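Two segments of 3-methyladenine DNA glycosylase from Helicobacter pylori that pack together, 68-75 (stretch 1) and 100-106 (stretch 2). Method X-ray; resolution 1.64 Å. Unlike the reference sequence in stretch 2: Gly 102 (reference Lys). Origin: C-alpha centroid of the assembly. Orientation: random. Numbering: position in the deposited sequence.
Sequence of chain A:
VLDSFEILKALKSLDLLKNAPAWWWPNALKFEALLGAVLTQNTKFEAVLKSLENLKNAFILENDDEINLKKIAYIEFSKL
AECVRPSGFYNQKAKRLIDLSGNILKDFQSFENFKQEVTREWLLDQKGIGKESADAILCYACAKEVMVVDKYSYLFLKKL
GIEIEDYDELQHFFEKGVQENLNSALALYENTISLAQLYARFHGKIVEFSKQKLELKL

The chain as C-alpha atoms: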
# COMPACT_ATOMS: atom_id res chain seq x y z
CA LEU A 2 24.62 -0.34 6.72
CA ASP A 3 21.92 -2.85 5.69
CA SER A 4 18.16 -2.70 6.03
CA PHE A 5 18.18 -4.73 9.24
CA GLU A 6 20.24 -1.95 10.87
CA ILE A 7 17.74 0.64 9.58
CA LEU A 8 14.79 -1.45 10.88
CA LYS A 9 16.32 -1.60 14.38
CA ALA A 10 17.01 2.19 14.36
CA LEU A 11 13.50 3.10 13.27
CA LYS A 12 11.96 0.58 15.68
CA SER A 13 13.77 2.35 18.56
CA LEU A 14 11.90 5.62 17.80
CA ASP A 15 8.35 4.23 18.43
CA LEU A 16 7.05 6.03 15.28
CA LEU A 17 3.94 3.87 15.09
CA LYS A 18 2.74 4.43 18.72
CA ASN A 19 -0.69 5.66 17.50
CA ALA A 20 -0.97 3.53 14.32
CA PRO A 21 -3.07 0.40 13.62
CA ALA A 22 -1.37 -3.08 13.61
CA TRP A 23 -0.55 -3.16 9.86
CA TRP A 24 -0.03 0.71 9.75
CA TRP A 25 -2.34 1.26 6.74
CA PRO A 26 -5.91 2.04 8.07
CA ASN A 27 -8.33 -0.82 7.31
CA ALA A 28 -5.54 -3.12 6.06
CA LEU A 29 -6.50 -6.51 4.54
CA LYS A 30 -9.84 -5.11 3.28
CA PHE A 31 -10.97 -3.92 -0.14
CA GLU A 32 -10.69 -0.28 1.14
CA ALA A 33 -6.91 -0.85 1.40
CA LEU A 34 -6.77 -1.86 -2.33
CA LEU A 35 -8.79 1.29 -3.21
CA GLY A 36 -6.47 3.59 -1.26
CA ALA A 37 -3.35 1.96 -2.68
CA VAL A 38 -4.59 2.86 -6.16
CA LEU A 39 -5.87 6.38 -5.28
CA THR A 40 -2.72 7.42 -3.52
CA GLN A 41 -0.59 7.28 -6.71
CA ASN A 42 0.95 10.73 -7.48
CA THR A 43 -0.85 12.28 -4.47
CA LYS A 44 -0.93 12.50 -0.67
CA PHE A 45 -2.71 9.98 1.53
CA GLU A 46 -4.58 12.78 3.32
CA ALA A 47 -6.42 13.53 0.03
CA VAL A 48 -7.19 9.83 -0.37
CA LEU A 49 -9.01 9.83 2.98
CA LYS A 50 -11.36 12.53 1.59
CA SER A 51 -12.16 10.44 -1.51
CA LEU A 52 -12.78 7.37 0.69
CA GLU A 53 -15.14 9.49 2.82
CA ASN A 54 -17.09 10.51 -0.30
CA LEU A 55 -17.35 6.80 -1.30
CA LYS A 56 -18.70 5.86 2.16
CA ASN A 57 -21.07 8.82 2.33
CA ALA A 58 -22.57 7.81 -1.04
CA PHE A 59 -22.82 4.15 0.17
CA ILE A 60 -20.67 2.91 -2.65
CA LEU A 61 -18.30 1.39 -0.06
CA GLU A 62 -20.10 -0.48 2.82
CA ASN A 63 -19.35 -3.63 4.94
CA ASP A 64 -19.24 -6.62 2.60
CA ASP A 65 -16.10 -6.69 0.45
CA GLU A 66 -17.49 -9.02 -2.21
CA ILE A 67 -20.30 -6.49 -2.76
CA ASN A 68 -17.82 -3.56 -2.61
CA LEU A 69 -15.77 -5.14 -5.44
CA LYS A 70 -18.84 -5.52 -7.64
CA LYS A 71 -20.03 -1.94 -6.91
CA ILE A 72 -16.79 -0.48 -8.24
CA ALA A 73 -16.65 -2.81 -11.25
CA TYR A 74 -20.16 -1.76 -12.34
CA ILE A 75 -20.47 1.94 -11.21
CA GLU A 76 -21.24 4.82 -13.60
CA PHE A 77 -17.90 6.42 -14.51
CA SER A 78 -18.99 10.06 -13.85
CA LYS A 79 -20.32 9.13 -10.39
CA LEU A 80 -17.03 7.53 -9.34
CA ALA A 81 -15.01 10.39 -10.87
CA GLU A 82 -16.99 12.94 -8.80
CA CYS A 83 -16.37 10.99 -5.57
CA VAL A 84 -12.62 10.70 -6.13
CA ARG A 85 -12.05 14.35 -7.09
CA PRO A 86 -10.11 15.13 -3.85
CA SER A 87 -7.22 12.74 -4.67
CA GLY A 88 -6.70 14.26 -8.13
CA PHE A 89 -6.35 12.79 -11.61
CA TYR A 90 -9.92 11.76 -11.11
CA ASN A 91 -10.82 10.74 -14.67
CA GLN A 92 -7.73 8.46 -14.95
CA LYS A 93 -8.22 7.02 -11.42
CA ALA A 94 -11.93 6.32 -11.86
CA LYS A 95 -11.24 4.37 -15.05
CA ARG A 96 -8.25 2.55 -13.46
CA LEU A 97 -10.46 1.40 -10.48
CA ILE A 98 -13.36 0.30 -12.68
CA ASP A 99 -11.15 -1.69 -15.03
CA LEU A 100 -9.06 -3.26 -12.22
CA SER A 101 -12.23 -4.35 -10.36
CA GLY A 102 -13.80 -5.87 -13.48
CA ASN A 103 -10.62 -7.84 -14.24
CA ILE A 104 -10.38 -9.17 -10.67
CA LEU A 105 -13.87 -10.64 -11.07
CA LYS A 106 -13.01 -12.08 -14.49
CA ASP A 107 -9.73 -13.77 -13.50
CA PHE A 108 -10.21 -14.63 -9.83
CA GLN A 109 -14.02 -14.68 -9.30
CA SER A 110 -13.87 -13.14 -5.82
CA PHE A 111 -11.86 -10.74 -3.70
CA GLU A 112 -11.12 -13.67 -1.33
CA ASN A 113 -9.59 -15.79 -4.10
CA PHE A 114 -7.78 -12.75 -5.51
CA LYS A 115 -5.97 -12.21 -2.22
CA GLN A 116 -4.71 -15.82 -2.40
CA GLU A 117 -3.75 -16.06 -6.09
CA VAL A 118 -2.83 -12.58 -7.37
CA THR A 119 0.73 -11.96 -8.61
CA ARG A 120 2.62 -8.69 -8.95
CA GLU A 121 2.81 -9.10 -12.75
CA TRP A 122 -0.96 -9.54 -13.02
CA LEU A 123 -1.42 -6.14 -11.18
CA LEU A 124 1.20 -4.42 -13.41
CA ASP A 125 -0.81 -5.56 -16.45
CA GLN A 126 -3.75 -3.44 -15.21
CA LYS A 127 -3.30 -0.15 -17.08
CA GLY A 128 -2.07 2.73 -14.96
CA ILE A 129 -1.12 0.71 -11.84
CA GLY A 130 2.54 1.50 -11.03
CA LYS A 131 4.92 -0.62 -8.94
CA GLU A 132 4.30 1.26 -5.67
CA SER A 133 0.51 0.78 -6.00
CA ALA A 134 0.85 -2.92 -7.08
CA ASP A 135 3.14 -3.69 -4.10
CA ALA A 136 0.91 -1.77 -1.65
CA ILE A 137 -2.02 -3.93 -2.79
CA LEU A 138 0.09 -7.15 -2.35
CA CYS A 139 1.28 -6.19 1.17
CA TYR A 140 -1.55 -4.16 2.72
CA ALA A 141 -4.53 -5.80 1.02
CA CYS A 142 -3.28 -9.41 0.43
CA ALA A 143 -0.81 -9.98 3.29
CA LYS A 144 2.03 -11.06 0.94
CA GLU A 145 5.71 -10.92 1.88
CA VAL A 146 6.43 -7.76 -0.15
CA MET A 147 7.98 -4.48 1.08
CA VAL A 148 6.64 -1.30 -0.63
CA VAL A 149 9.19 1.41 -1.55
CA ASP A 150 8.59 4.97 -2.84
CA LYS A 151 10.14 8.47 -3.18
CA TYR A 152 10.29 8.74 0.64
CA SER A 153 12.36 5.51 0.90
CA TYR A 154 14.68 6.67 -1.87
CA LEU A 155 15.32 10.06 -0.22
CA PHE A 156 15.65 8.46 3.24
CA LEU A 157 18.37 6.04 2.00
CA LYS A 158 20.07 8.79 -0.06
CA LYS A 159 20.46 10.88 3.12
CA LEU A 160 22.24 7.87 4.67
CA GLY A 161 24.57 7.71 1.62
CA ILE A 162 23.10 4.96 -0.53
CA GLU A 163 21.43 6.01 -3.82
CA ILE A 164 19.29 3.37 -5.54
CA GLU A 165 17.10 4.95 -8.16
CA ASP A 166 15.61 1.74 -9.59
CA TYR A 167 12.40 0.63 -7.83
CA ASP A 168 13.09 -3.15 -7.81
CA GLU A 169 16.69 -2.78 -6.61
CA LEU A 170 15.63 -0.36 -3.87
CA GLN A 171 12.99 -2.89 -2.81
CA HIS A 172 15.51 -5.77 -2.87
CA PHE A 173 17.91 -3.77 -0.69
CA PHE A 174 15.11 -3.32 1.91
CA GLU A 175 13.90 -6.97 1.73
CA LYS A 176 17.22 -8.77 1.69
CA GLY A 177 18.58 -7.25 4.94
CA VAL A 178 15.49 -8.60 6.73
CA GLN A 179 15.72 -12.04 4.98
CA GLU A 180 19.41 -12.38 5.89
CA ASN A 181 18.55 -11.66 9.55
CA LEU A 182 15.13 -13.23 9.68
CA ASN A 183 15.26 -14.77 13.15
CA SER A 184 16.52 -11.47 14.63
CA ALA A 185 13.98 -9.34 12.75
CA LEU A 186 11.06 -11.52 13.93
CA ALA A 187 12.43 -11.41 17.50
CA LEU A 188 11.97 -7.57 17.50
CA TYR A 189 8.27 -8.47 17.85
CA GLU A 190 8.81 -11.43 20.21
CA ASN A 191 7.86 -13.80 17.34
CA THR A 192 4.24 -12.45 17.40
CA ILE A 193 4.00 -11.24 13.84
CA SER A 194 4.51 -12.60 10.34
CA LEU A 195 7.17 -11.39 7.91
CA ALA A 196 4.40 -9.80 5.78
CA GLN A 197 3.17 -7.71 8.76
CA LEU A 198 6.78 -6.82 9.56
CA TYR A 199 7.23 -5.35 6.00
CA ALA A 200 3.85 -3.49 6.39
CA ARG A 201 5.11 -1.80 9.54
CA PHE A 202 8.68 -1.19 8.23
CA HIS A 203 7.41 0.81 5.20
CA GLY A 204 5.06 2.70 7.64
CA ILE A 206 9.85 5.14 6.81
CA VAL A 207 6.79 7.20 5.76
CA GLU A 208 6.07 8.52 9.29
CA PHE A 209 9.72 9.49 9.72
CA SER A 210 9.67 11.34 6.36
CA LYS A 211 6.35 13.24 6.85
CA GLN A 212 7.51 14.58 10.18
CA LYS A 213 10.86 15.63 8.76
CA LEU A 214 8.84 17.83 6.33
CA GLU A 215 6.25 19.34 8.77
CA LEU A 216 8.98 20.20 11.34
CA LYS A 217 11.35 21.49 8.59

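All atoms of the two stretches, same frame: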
# COMPACT_ATOMS: atom_id res chain seq x y z
N ASN A 68 -18.61 -4.76 -2.28
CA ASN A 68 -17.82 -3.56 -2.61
C ASN A 68 -17.08 -3.71 -3.94
O ASN A 68 -17.00 -2.75 -4.72
CB ASN A 68 -16.79 -3.30 -1.49
CG ASN A 68 -17.42 -2.78 -0.19
OD1 ASN A 68 -16.80 -2.91 0.92
ND2 ASN A 68 -18.57 -2.19 -0.27
N LEU A 69 -16.51 -4.90 -4.21
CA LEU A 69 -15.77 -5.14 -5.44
C LEU A 69 -16.72 -5.00 -6.65
O LEU A 69 -16.39 -4.36 -7.67
CB LEU A 69 -15.11 -6.55 -5.38
CG LEU A 69 -14.47 -7.08 -6.68
CD1 LEU A 69 -13.33 -6.15 -7.18
CD2 LEU A 69 -13.94 -8.52 -6.44
N LYS A 70 -17.88 -5.62 -6.55
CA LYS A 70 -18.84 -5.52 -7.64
C LYS A 70 -19.36 -4.08 -7.82
O LYS A 70 -19.60 -3.66 -8.96
CB LYS A 70 -20.00 -6.52 -7.43
CG LYS A 70 -19.55 -7.97 -7.56
CD LYS A 70 -20.75 -8.92 -7.57
CE LYS A 70 -20.32 -10.36 -7.82
NZ LYS A 70 -19.63 -10.98 -6.66
N LYS A 71 -19.55 -3.32 -6.74
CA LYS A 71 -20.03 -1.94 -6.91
C LYS A 71 -19.03 -1.09 -7.70
O LYS A 71 -19.45 -0.27 -8.50
CB LYS A 71 -20.21 -1.30 -5.53
CG LYS A 71 -21.39 -1.85 -4.77
CD LYS A 71 -22.64 -1.13 -5.26
CE LYS A 71 -22.75 0.31 -4.69
N ILE A 72 -17.73 -1.26 -7.46
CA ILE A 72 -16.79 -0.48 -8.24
C ILE A 72 -16.68 -0.98 -9.67
O ILE A 72 -16.54 -0.16 -10.61
CB ILE A 72 -15.37 -0.49 -7.56
CG1 ILE A 72 -15.51 0.15 -6.17
CG2 ILE A 72 -14.31 0.23 -8.46
CD1 ILE A 72 -15.96 1.65 -6.16
N ALA A 73 -16.77 -2.29 -9.86
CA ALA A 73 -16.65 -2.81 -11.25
C ALA A 73 -17.79 -2.30 -12.13
O ALA A 73 -17.59 -2.10 -13.35
CB ALA A 73 -16.65 -4.39 -11.27
N TYR A 74 -18.98 -2.10 -11.53
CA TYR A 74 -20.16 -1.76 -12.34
C TYR A 74 -20.68 -0.31 -12.21
O TYR A 74 -21.67 0.05 -12.87
CB TYR A 74 -21.28 -2.81 -12.10
CG TYR A 74 -20.92 -4.17 -12.62
CD1 TYR A 74 -21.14 -4.50 -13.98
CD2 TYR A 74 -20.31 -5.12 -11.79
CE1 TYR A 74 -20.79 -5.77 -14.47
CE2 TYR A 74 -19.97 -6.41 -12.28
CZ TYR A 74 -20.20 -6.71 -13.61
OH TYR A 74 -19.85 -7.94 -14.12
N ILE A 75 -20.02 0.54 -11.42
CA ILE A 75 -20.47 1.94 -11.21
C ILE A 75 -20.41 2.81 -12.46
O ILE A 75 -19.52 2.59 -13.29
CB ILE A 75 -19.61 2.58 -10.07
CG1 ILE A 75 -20.27 3.88 -9.57
CG2 ILE A 75 -18.16 2.83 -10.50
CD1 ILE A 75 -19.67 4.34 -8.26
N LEU A 100 -9.72 -2.31 -13.13
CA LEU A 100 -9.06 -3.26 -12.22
C LEU A 100 -10.13 -4.19 -11.55
O LEU A 100 -9.96 -5.43 -11.49
CB LEU A 100 -8.28 -2.47 -11.14
CG LEU A 100 -7.87 -3.34 -9.93
CD1 LEU A 100 -6.87 -4.45 -10.31
CD2 LEU A 100 -7.27 -2.40 -8.85
N SER A 101 -11.21 -3.58 -11.04
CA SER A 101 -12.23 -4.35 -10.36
C SER A 101 -12.90 -5.36 -11.29
O SER A 101 -13.12 -6.50 -10.91
CB SER A 101 -13.28 -3.40 -9.74
OG SER A 101 -12.61 -2.62 -8.71
N GLY A 102 -13.25 -4.93 -12.51
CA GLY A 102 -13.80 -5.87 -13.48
C GLY A 102 -12.85 -7.04 -13.80
O GLY A 102 -13.27 -8.20 -13.96
N ASN A 103 -11.56 -6.76 -13.88
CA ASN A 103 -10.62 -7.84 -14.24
C ASN A 103 -10.36 -8.78 -13.06
O ASN A 103 -10.09 -9.98 -13.24
CB ASN A 103 -9.30 -7.24 -14.78
CG ASN A 103 -9.39 -6.86 -16.22
OD1 ASN A 103 -10.13 -7.49 -16.99
ND2 ASN A 103 -8.64 -5.88 -16.62
N ILE A 104 -10.48 -8.26 -11.84
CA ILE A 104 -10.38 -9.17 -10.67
C ILE A 104 -11.52 -10.18 -10.71
O ILE A 104 -11.34 -11.39 -10.49
CB ILE A 104 -10.44 -8.38 -9.33
CG1 ILE A 104 -9.16 -7.56 -9.14
CG2 ILE A 104 -10.63 -9.38 -8.12
CD1 ILE A 104 -9.22 -6.63 -7.90
N LEU A 105 -12.72 -9.70 -10.99
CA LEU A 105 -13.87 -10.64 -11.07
C LEU A 105 -13.67 -11.65 -12.19
O LEU A 105 -13.94 -12.88 -12.02
CB LEU A 105 -15.17 -9.83 -11.28
CG LEU A 105 -15.61 -9.00 -10.04
CD1 LEU A 105 -16.63 -7.91 -10.42
CD2 LEU A 105 -16.17 -9.93 -8.94
N LYS A 106 -13.22 -11.18 -13.35
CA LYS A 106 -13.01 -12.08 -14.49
C LYS A 106 -11.99 -13.18 -14.24
O LYS A 106 -12.24 -14.36 -14.60
CB LYS A 106 -12.60 -11.24 -15.72
CG LYS A 106 -12.48 -12.09 -16.99
CD LYS A 106 -12.37 -11.16 -18.21
CE LYS A 106 -11.05 -10.40 -18.26
NZ LYS A 106 -9.83 -11.31 -18.36

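Both stretches are helical where they meet. The first stretch continues a helix that begins earlier in the chain, and residues 100-106 lie within a second helix that extends beyond the stretch at both ends. Backbone hydrogen bonds of the i+4 type hold each segment, among them Ala 73 N to Leu 69 O (3.0 Å) and Leu 105 N to Ser 101 O (3.2 Å). The axes approach to 7.9 Å with 124° between their N-to-C directions, so the helices cross obliquely, with a partly antiparallel sense. The backbones come nearest at Ala 73 and Gly 102, whose CA atoms are 4.7 Å apart. Small residues line this point: Ala 73 CB lies 3.7 Å from Gly 102 N and 3.8 Å from Ser 101 CB. Gly 102, a lysine in the reference sequence, has no side chain, but the space would admit a CB here.

No hydrogen bond links the two stretches; the interface, which buries 365 Å² in total, rests on packing. Leu 105 acts as a knob. Its CA-to-CB bond points toward the first helix, and its side chain sits among Leu 69, Lys 70, Ala 73 and Tyr 74. Leu 105 CD1 lies 3.6 Å from Ala 73 CB and 4.1 Å from Tyr 74 CE2, approaching the ring obliquely, and Leu 105 CD2 meets Leu 69 CD2 at 3.6 Å. Both methyls, CD1 and CD2 of Leu 105, lie 4.1 Å from Lys 70 CG.

The CA-to-CB bond of Leu 69 points sideways to the second helix, yet in its t, p rotamer the end of the side chain comes nearer. Its CD2 also packs against Ile 104 CG2 (3.8 Å), while its CD1 lies 3.8 Å from Ser 101 CB. Ser 101 OG approaches Ile 72 CG2 to 3.3 Å; the hydroxyl finds its hydrogen-bonding partner elsewhere in the structure.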